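Local coordinates for galactose mutarotase-like protein (Clostridium acetobutylicum, PDB 3OS7) that probably interconverts the alpha and beta anomers of an aldose sugar, as a carbohydrate-binding member of the aldose 1-epimerase family, at residues 19-24 / 117-122; 32-37 / 131-136; 153-158 / 182-187. All coordinates share one frame; numbering follows the deposited sequence.

Interaction 1 (19-24 / 117-122)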
loop_
_atom_site.group_PDB
_atom_site.type_symbol
_atom_site.label_atom_id
_atom_site.label_comp_id
_atom_site.label_asym_id
_atom_site.label_seq_id
_atom_site.Cartn_x
_atom_site.Cartn_y
_atom_site.Cartn_z
ATOM N N LYS A 19 15.295 15.519 -4.472
ATOM C CA LYS A 19 14.324 16.381 -3.859
ATOM C C LYS A 19 13.375 15.522 -3.015
ATOM O O LYS A 19 13.070 14.361 -3.351
ATOM C CB LYS A 19 13.602 17.204 -4.918
ATOM C CG LYS A 19 14.570 18.223 -5.594
ATOM C CD LYS A 19 13.872 19.108 -6.629
ATOM C CE LYS A 19 14.666 19.222 -7.921
ATOM N NZ LYS A 19 13.729 19.482 -9.060
ATOM N N CYS A 20 12.980 16.037 -1.867
ATOM C CA CYS A 20 11.950 15.363 -1.092
ATOM C C CYS A 20 11.043 16.458 -0.565
ATOM O O CYS A 20 11.429 17.644 -0.567
ATOM C CB CYS A 20 12.568 14.536 0.012
ATOM S SG CYS A 20 13.318 15.432 1.387
ATOM N N ILE A 21 9.826 16.084 -0.195
ATOM C CA ILE A 21 8.897 17.010 0.434
ATOM C C ILE A 21 8.548 16.524 1.828
ATOM O O ILE A 21 8.044 15.394 1.999
ATOM C CB ILE A 21 7.581 17.199 -0.396
ATOM C CG1 ILE A 21 7.837 17.544 -1.869
ATOM C CG2 ILE A 21 6.668 18.232 0.298
ATOM C CD1 ILE A 21 8.400 18.909 -2.113
ATOM N N ARG A 22 8.842 17.355 2.831
ATOM C CA ARG A 22 8.428 17.129 4.208
ATOM C C ARG A 22 7.202 18.008 4.472
ATOM O O ARG A 22 7.171 19.168 4.077
ATOM C CB ARG A 22 9.542 17.541 5.138
ATOM C CG ARG A 22 9.585 16.847 6.442
ATOM C CD ARG A 22 10.897 17.174 7.173
ATOM N NE ARG A 22 12.109 16.755 6.466
ATOM C CZ ARG A 22 12.707 15.563 6.587
ATOM N NH1 ARG A 22 12.204 14.606 7.353
ATOM N NH2 ARG A 22 13.810 15.314 5.909
ATOM N N PHE A 23 6.177 17.451 5.096
ATOM C CA PHE A 23 4.940 18.216 5.311
ATOM C C PHE A 23 4.335 17.881 6.660
ATOM O O PHE A 23 4.489 16.769 7.154
ATOM C CB PHE A 23 3.949 18.105 4.113
ATOM C CG PHE A 23 3.525 16.696 3.712
ATOM C CD1 PHE A 23 4.422 15.797 3.159
ATOM C CD2 PHE A 23 2.183 16.324 3.762
ATOM C CE1 PHE A 23 4.009 14.546 2.728
ATOM C CE2 PHE A 23 1.774 15.048 3.377
ATOM C CZ PHE A 23 2.687 14.157 2.861
ATOM N N ALA A 24 3.650 18.865 7.244
ATOM C CA ALA A 24 3.232 18.811 8.627
ATOM C C ALA A 24 1.890 19.514 8.784
ATOM O O ALA A 24 1.673 20.596 8.215
ATOM C CB ALA A 24 4.291 19.487 9.514
ATOM N N TRP A 117 8.409 10.077 -9.950
ATOM C CA TRP A 117 7.179 10.805 -10.004
ATOM C C TRP A 117 7.516 12.278 -9.924
ATOM O O TRP A 117 8.616 12.637 -9.479
ATOM C CB TRP A 117 6.282 10.407 -8.839
ATOM C CG TRP A 117 5.749 9.003 -8.892
ATOM C CD1 TRP A 117 6.484 7.839 -9.003
ATOM C CD2 TRP A 117 4.388 8.585 -8.696
ATOM N NE1 TRP A 117 5.658 6.752 -8.954
ATOM C CE2 TRP A 117 4.368 7.176 -8.765
ATOM C CE3 TRP A 117 3.185 9.266 -8.531
ATOM C CZ2 TRP A 117 3.188 6.435 -8.649
ATOM C CZ3 TRP A 117 2.023 8.538 -8.424
ATOM C CH2 TRP A 117 2.030 7.135 -8.489
ATOM N N THR A 118 6.591 13.131 -10.352
ATOM C CA THR A 118 6.800 14.571 -10.299
ATOM C C THR A 118 5.805 15.207 -9.353
ATOM O O THR A 118 4.705 14.689 -9.162
ATOM C CB THR A 118 6.722 15.182 -11.669
ATOM O OG1 THR A 118 5.455 14.902 -12.239
ATOM C CG2 THR A 118 7.819 14.571 -12.568
ATOM N N VAL A 119 6.220 16.288 -8.714
ATOM C CA VAL A 119 5.367 16.984 -7.758
ATOM C C VAL A 119 4.329 17.757 -8.546
ATOM O O VAL A 119 4.658 18.527 -9.453
ATOM C CB VAL A 119 6.179 17.902 -6.830
ATOM C CG1 VAL A 119 5.259 18.720 -5.943
ATOM C CG2 VAL A 119 7.130 17.094 -5.983
ATOM N N HIS A 120 3.062 17.552 -8.204
ATOM C CA HIS A 120 1.969 18.122 -8.959
ATOM C C HIS A 120 1.362 19.321 -8.228
ATOM O O HIS A 120 0.964 20.308 -8.866
ATOM C CB HIS A 120 0.946 17.012 -9.239
ATOM C CG HIS A 120 -0.272 17.472 -9.954
ATOM N ND1 HIS A 120 -0.268 17.793 -11.299
ATOM C CD2 HIS A 120 -1.540 17.669 -9.518
ATOM C CE1 HIS A 120 -1.488 18.165 -11.656
ATOM N NE2 HIS A 120 -2.280 18.085 -10.597
ATOM N N LYS A 121 1.271 19.236 -6.904
ATOM C CA LYS A 121 0.656 20.264 -6.079
ATOM C C LYS A 121 1.217 20.268 -4.663
ATOM O O LYS A 121 1.516 19.215 -4.097
ATOM C CB LYS A 121 -0.848 20.048 -6.043
ATOM C CG LYS A 121 -1.623 21.181 -5.362
ATOM C CD LYS A 121 -3.105 20.901 -5.241
ATOM C CE LYS A 121 -3.786 20.763 -6.567
ATOM N NZ LYS A 121 -5.251 20.992 -6.403
ATOM N N LYS A 122 1.370 21.461 -4.112
ATOM C CA LYS A 122 1.726 21.677 -2.723
ATOM C C LYS A 122 0.853 22.819 -2.253
ATOM O O LYS A 122 0.848 23.886 -2.882
ATOM C CB LYS A 122 3.203 22.083 -2.572
ATOM C CG LYS A 122 4.178 21.052 -3.011
ATOM C CD LYS A 122 5.639 21.536 -2.828
ATOM C CE LYS A 122 6.057 22.702 -3.770
ATOM N NZ LYS A 122 7.299 23.379 -3.209
#
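With chi1 at -51°, Ile21 turns CG1 away from its carbonyl carbon, and chi2 of -70° folds CD1 round so that its long branch meets two residues of 117-122. Ile21 CG1 lies 4.2 Å from Val119 CG2, the methyl of that valine that stands opposite its own carbonyl carbon. The terminal Ile21 CD1 goes further and rests 3.9 Å from Lys122 CD. In both pairs the side chains meet at a slant instead of end to end, and the contact is one of hydrocarbon packing. The lysine suits its place because its long methylene stem can serve as an apolar neighbour while its amine reaches a polar one: the chain bends at chi3 (-68°), and NZ forms a salt bridge with Glu11 on the adjoining strand 8-14. Stem and charge of Lys122 thus reach two neighbouring strands of one small sheet. That sheet, antiparallel and including strands 8-14, 18-25 and 28-33, lies against strand 118-125 of the large beta sandwich characteristic of the galactose mutarotase-like fold, and the backbones stay well apart, with the CA atoms of Ile21 and Val119 separated by 8.9 Å. Between Val119 and Lys122 the strand carries a classic beta bulge, in which His120 and Lys121 both face Glu132. A beta-branched residue such as Ile21 fits an extended strand, and its bulk fills the interval between the layers. It is buried, whereas Val119 is partly exposed and Lys122 exposed.

Interaction 2 (32-37 / 131-136)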
loop_
_atom_site.group_PDB
_atom_site.type_symbol
_atom_site.label_atom_id
_atom_site.label_comp_id
_atom_site.label_asym_id
_atom_site.label_seq_id
_atom_site.Cartn_x
_atom_site.Cartn_y
_atom_site.Cartn_z
ATOM N N ILE A 32 7.848 12.508 1.831
ATOM C CA ILE A 32 7.605 11.834 0.602
ATOM C C ILE A 32 8.808 11.983 -0.349
ATOM O O ILE A 32 9.465 13.035 -0.379
ATOM C CB ILE A 32 6.285 12.317 -0.069
ATOM C CG1 ILE A 32 5.874 11.394 -1.227
ATOM C CG2 ILE A 32 6.383 13.782 -0.551
ATOM C CD1 ILE A 32 4.449 11.732 -1.771
ATOM N N ILE A 33 9.102 10.891 -1.067
ATOM C CA ILE A 33 10.245 10.837 -1.996
ATOM C C ILE A 33 9.753 10.666 -3.449
ATOM O O ILE A 33 9.575 9.534 -3.934
ATOM C CB ILE A 33 11.216 9.690 -1.684
ATOM C CG1 ILE A 33 11.531 9.566 -0.178
ATOM C CG2 ILE A 33 12.523 9.895 -2.507
ATOM C CD1 ILE A 33 12.210 10.769 0.429
ATOM N N PRO A 34 9.537 11.783 -4.154
ATOM C CA PRO A 34 9.030 11.697 -5.525
ATOM C C PRO A 34 9.858 10.817 -6.465
ATOM O O PRO A 34 9.277 10.018 -7.213
ATOM C CB PRO A 34 8.995 13.158 -5.982
ATOM C CG PRO A 34 8.841 13.930 -4.714
ATOM C CD PRO A 34 9.638 13.173 -3.689
ATOM N N ASP A 35 11.186 10.903 -6.376
ATOM C CA ASP A 35 12.075 10.117 -7.236
ATOM C C ASP A 35 11.983 8.594 -7.100
ATOM O O ASP A 35 12.396 7.879 -8.007
ATOM C CB ASP A 35 13.530 10.500 -6.983
ATOM C CG ASP A 35 13.961 11.742 -7.771
ATOM O OD1 ASP A 35 13.229 12.161 -8.683
ATOM O OD2 ASP A 35 15.035 12.287 -7.471
ATOM N N VAL A 36 11.476 8.102 -5.965
ATOM C CA VAL A 36 11.250 6.679 -5.800
ATOM C C VAL A 36 9.762 6.406 -5.449
ATOM O O VAL A 36 9.372 6.313 -4.284
ATOM C CB VAL A 36 12.215 6.046 -4.776
ATOM C CG1 VAL A 36 12.054 4.554 -4.758
ATOM C CG2 VAL A 36 13.713 6.421 -5.095
ATOM N N GLY A 37 8.948 6.287 -6.479
ATOM C CA GLY A 37 7.562 5.837 -6.312
ATOM C C GLY A 37 6.627 6.807 -5.650
ATOM O O GLY A 37 5.509 6.420 -5.281
ATOM N N VAL A 131 -0.083 17.496 -0.475
ATOM C CA VAL A 131 0.981 17.231 -1.439
ATOM C C VAL A 131 0.504 16.174 -2.421
ATOM O O VAL A 131 0.012 15.101 -2.026
ATOM C CB VAL A 131 2.235 16.759 -0.754
ATOM C CG1 VAL A 131 3.278 16.339 -1.799
ATOM C CG2 VAL A 131 2.803 17.830 0.170
ATOM N N GLU A 132 0.623 16.468 -3.704
ATOM C CA GLU A 132 0.220 15.530 -4.751
ATOM C C GLU A 132 1.379 15.265 -5.682
ATOM O O GLU A 132 2.099 16.200 -6.067
ATOM C CB GLU A 132 -0.962 16.085 -5.573
ATOM C CG GLU A 132 -2.178 16.451 -4.731
ATOM C CD GLU A 132 -3.422 16.793 -5.569
ATOM O OE1 GLU A 132 -3.262 17.185 -6.740
ATOM O OE2 GLU A 132 -4.550 16.650 -5.045
ATOM N N VAL A 133 1.542 14.002 -6.059
ATOM C CA VAL A 133 2.571 13.586 -7.005
ATOM C C VAL A 133 1.881 12.836 -8.116
ATOM O O VAL A 133 0.844 12.218 -7.905
ATOM C CB VAL A 133 3.687 12.686 -6.362
ATOM C CG1 VAL A 133 4.530 13.517 -5.383
ATOM C CG2 VAL A 133 3.075 11.413 -5.681
ATOM N N VAL A 134 2.435 12.916 -9.309
ATOM C CA VAL A 134 1.910 12.176 -10.437
ATOM C C VAL A 134 2.988 11.396 -11.161
ATOM O O VAL A 134 4.183 11.727 -11.101
ATOM C CB VAL A 134 1.210 13.092 -11.468
ATOM C CG1 VAL A 134 -0.017 13.766 -10.853
ATOM C CG2 VAL A 134 2.173 14.111 -12.034
ATOM N N PHE A 135 2.550 10.330 -11.804
ATOM C CA PHE A 135 3.381 9.542 -12.690
ATOM C C PHE A 135 2.722 9.503 -14.057
ATOM O O PHE A 135 1.612 8.992 -14.195
ATOM C CB PHE A 135 3.504 8.108 -12.199
ATOM C CG PHE A 135 4.379 7.271 -13.093
ATOM C CD1 PHE A 135 5.749 7.442 -13.090
ATOM C CD2 PHE A 135 3.840 6.393 -13.974
ATOM C CE1 PHE A 135 6.548 6.714 -13.932
ATOM C CE2 PHE A 135 4.634 5.664 -14.841
ATOM C CZ PHE A 135 5.978 5.817 -14.818
ATOM N N ASP A 136 3.420 10.035 -15.050
ATOM C CA ASP A 136 2.942 10.075 -16.431
ATOM C C ASP A 136 3.601 8.966 -17.241
ATOM O O ASP A 136 4.827 8.940 -17.421
ATOM C CB ASP A 136 3.258 11.424 -17.048
ATOM C CG ASP A 136 2.609 12.584 -16.296
ATOM O OD1 ASP A 136 1.363 12.578 -16.167
ATOM O OD2 ASP A 136 3.343 13.498 -15.839
#
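Ile32 and Val133 point their side chains at each other and meet tip to tip. The isoleucine is stretched out, chi1 -168° and chi2 171°, with CG1 anti to the backbone N and CD1 carried on in an extended chain. Ile32 CD1 reaches both branches of the valine, 4.0 Å from Val133 CG1 and 4.2 Å from Val133 CG2, and so sits at the forked end of its partner. The shorter branch serves a second residue: Ile32 CG2 lies 4.2 Å from CG1 of Val131, two places back on strand 128-137. Alternation along the strand explains the choice, since Val131 and Val133 face the contact while Glu132 between them turns the other way, where its OE2 is hydrogen-bonded to Ser156 OG. Pro34 completes the layer more loosely, its ring atom CG standing 4.4 Å from Val133 CG1. Here strand 28-33 has just ended in a type I turn from Ile33 to Val36, closed by a bond of 3.1 Å from Val36 N to Ile33 O. Proline, with its phi held by the ring, suits the second position of such a turn, and Gly37, at a positive phi of 71°, suits the bend that follows. The arrangement joins the middle strand of the small antiparallel sheet to the main beta sandwich of this mutarotase-like fold, with Ile21 and Tyr157 also touching Ile32. All four meeting residues are buried hydrocarbon, so the attraction between the two layers here comes from dispersion and the exclusion of water, and its specificity rests on the fit of shapes, not on directed bonds.

Interaction 3 (153-158 / 182-187)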
loop_
_atom_site.group_PDB
_atom_site.type_symbol
_atom_site.label_atom_id
_atom_site.label_comp_id
_atom_site.label_asym_id
_atom_site.label_seq_id
_atom_site.Cartn_x
_atom_site.Cartn_y
_atom_site.Cartn_z
ATOM N N PHE A 153 -1.020 8.142 -13.155
ATOM C CA PHE A 153 -1.282 7.843 -11.769
ATOM C C PHE A 153 -1.110 9.127 -10.932
ATOM O O PHE A 153 -0.255 9.978 -11.218
ATOM C CB PHE A 153 -0.293 6.778 -11.285
ATOM C CG PHE A 153 -0.905 5.468 -10.911
ATOM C CD1 PHE A 153 -1.341 5.233 -9.627
ATOM C CD2 PHE A 153 -0.992 4.431 -11.851
ATOM C CE1 PHE A 153 -1.854 4.004 -9.276
ATOM C CE2 PHE A 153 -1.508 3.192 -11.499
ATOM C CZ PHE A 153 -1.936 2.980 -10.225
ATOM N N LYS A 154 -1.913 9.266 -9.886
ATOM C CA LYS A 154 -1.771 10.380 -8.951
ATOM C C LYS A 154 -1.957 9.886 -7.534
ATOM O O LYS A 154 -2.874 9.089 -7.259
ATOM C CB LYS A 154 -2.801 11.472 -9.236
ATOM C CG LYS A 154 -2.738 12.635 -8.272
ATOM C CD LYS A 154 -3.397 13.940 -8.817
ATOM C CE LYS A 154 -4.795 13.772 -9.344
ATOM N NZ LYS A 154 -5.054 14.882 -10.350
ATOM N N LEU A 155 -1.066 10.326 -6.659
ATOM C CA LEU A 155 -1.217 10.122 -5.221
ATOM C C LEU A 155 -1.433 11.511 -4.625
ATOM O O LEU A 155 -0.615 12.408 -4.802
ATOM C CB LEU A 155 0.003 9.450 -4.593
ATOM C CG LEU A 155 0.596 8.239 -5.276
ATOM C CD1 LEU A 155 1.800 7.670 -4.531
ATOM C CD2 LEU A 155 -0.457 7.174 -5.464
ATOM N N SER A 156 -2.549 11.674 -3.937
ATOM C CA SER A 156 -2.909 12.919 -3.302
ATOM C C SER A 156 -2.958 12.742 -1.790
ATOM O O SER A 156 -3.836 12.061 -1.239
ATOM C CB SER A 156 -4.248 13.414 -3.849
ATOM O OG SER A 156 -4.552 14.676 -3.268
ATOM N N TYR A 157 -1.976 13.323 -1.109
ATOM C CA TYR A 157 -1.844 13.171 0.322
ATOM C C TYR A 157 -2.291 14.407 1.057
ATOM O O TYR A 157 -1.773 15.495 0.825
ATOM C CB TYR A 157 -0.392 12.851 0.671
ATOM C CG TYR A 157 -0.025 11.439 0.329
ATOM C CD1 TYR A 157 -0.498 10.384 1.119
ATOM C CD2 TYR A 157 0.759 11.136 -0.749
ATOM C CE1 TYR A 157 -0.170 9.087 0.842
ATOM C CE2 TYR A 157 1.091 9.810 -1.030
ATOM C CZ TYR A 157 0.614 8.795 -0.231
ATOM O OH TYR A 157 0.917 7.461 -0.490
ATOM N N GLU A 158 -3.258 14.243 1.953
ATOM C CA GLU A 158 -3.739 15.345 2.751
ATOM C C GLU A 158 -3.453 15.034 4.208
ATOM O O GLU A 158 -3.994 14.097 4.795
ATOM C CB GLU A 158 -5.226 15.568 2.529
ATOM C CG GLU A 158 -5.844 16.563 3.491
ATOM C CD GLU A 158 -7.363 16.351 3.617
ATOM O OE1 GLU A 158 -8.039 16.683 2.619
ATOM O OE2 GLU A 158 -7.850 15.820 4.676
ATOM N N VAL A 182 -4.692 -2.480 -8.501
ATOM C CA VAL A 182 -3.869 -1.541 -7.762
ATOM C C VAL A 182 -3.772 -2.024 -6.314
ATOM O O VAL A 182 -4.719 -2.588 -5.774
ATOM C CB VAL A 182 -4.515 -0.134 -7.738
ATOM C CG1 VAL A 182 -3.642 0.884 -6.926
ATOM C CG2 VAL A 182 -4.749 0.379 -9.138
ATOM N N GLY A 183 -2.666 -1.706 -5.655
ATOM C CA GLY A 183 -2.549 -1.950 -4.236
ATOM C C GLY A 183 -1.352 -1.222 -3.666
ATOM O O GLY A 183 -0.738 -0.389 -4.341
ATOM N N TYR A 184 -1.070 -1.514 -2.391
ATOM C CA TYR A 184 0.072 -0.954 -1.720
ATOM C C TYR A 184 0.797 -2.017 -0.931
ATOM O O TYR A 184 0.190 -2.908 -0.372
ATOM C CB TYR A 184 -0.326 0.122 -0.743
ATOM C CG TYR A 184 -0.582 1.457 -1.370
ATOM C CD1 TYR A 184 -1.810 1.775 -1.892
ATOM C CD2 TYR A 184 0.421 2.422 -1.405
ATOM C CE1 TYR A 184 -2.029 2.994 -2.467
ATOM C CE2 TYR A 184 0.223 3.627 -1.971
ATOM C CZ TYR A 184 -1.013 3.941 -2.479
ATOM O OH TYR A 184 -1.218 5.189 -3.045
ATOM N N HIS A 185 2.118 -1.878 -0.855
ATOM C CA HIS A 185 2.939 -2.798 -0.068
ATOM C C HIS A 185 3.327 -2.156 1.271
ATOM O O HIS A 185 4.472 -2.236 1.713
ATOM C CB HIS A 185 4.151 -3.141 -0.893
ATOM C CG HIS A 185 4.800 -4.430 -0.530
ATOM N ND1 HIS A 185 5.407 -4.634 0.688
ATOM C CD2 HIS A 185 4.997 -5.564 -1.245
ATOM C CE1 HIS A 185 5.937 -5.849 0.719
ATOM N NE2 HIS A 185 5.697 -6.436 -0.442
ATOM N N SER A 186 2.343 -1.570 1.937
ATOM C CA SER A 186 2.581 -0.668 3.060
ATOM C C SER A 186 3.342 -1.317 4.234
ATOM O O SER A 186 2.951 -2.378 4.733
ATOM C CB SER A 186 1.227 -0.141 3.535
ATOM O OG SER A 186 0.473 0.303 2.416
ATOM N N ALA A 187 4.408 -0.648 4.670
ATOM C CA ALA A 187 5.359 -1.174 5.662
ATOM C C ALA A 187 5.264 -0.423 6.987
ATOM O O ALA A 187 5.555 0.781 7.046
ATOM C CB ALA A 187 6.792 -1.096 5.106
#
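Leu155 and Tyr184 form the tight part of this contact, approaching from opposite directions until CD2 of the leucine is 3.2 Å from OH of the tyrosine. With CG anti to its carbonyl carbon (chi1 -47°) and CD1 extended, Leu155 turns CD2 toward the phenol. Leu155 CD2 is 4.4 Å from Tyr184 CZ, so the methyl bears mainly on the oxygen. On either side the fit is looser. At one end Phe153 extends its ring until CZ lies 4.0 Å from CG2 of Val182, an apolar touch. At the other, OH of Tyr157 stands 4.0 Å from OH of Tyr184, too far for the hydroxyls to bond each other. None of the five residues faces solvent; the looseness lies in these longer side-chain contacts. The CA atoms of Phe153 and Val182 are 10.5 Å apart, those of Leu155 and Tyr184 11.7 Å, and aromatic residues suit such a width. The two strands, 151-160 and 178-189, belong to the central beta sandwich. Just beyond, His185 NE2 is hydrogen-bonded to a tartaric acid molecule, probably from the crystallisation liquor, consistent with a nearby pocket for polar ligands. Each buried hydroxyl is satisfied by strand 163-172, Tyr184 through Thr168 and Tyr157 through Gln166, which implies that two phenols can share an apolar interior at little polar cost while their partners fix where the rings end.

From the N terminus, strands 18-25 and 28-33 come first, as neighbours in the small sheet. About ninety residues later the chain returns through strands 118-125 and 128-137, neighbours in the large sandwich. Interaction 1 joins the first of each pair and interaction 2 the second, so their loops cross, and a backbone bond between Trp117 and Pro34 ties the two contacts directly. Interaction 3 follows in series, closing a short loop of 23 residues between 153-158 and 182-187 within the sandwich. Strand 151-160 pairs with strand 128-137, so that interaction 3 continues from interaction 2 toward the centre of the chain, while Trp117 packs on Phe153 and Leu155.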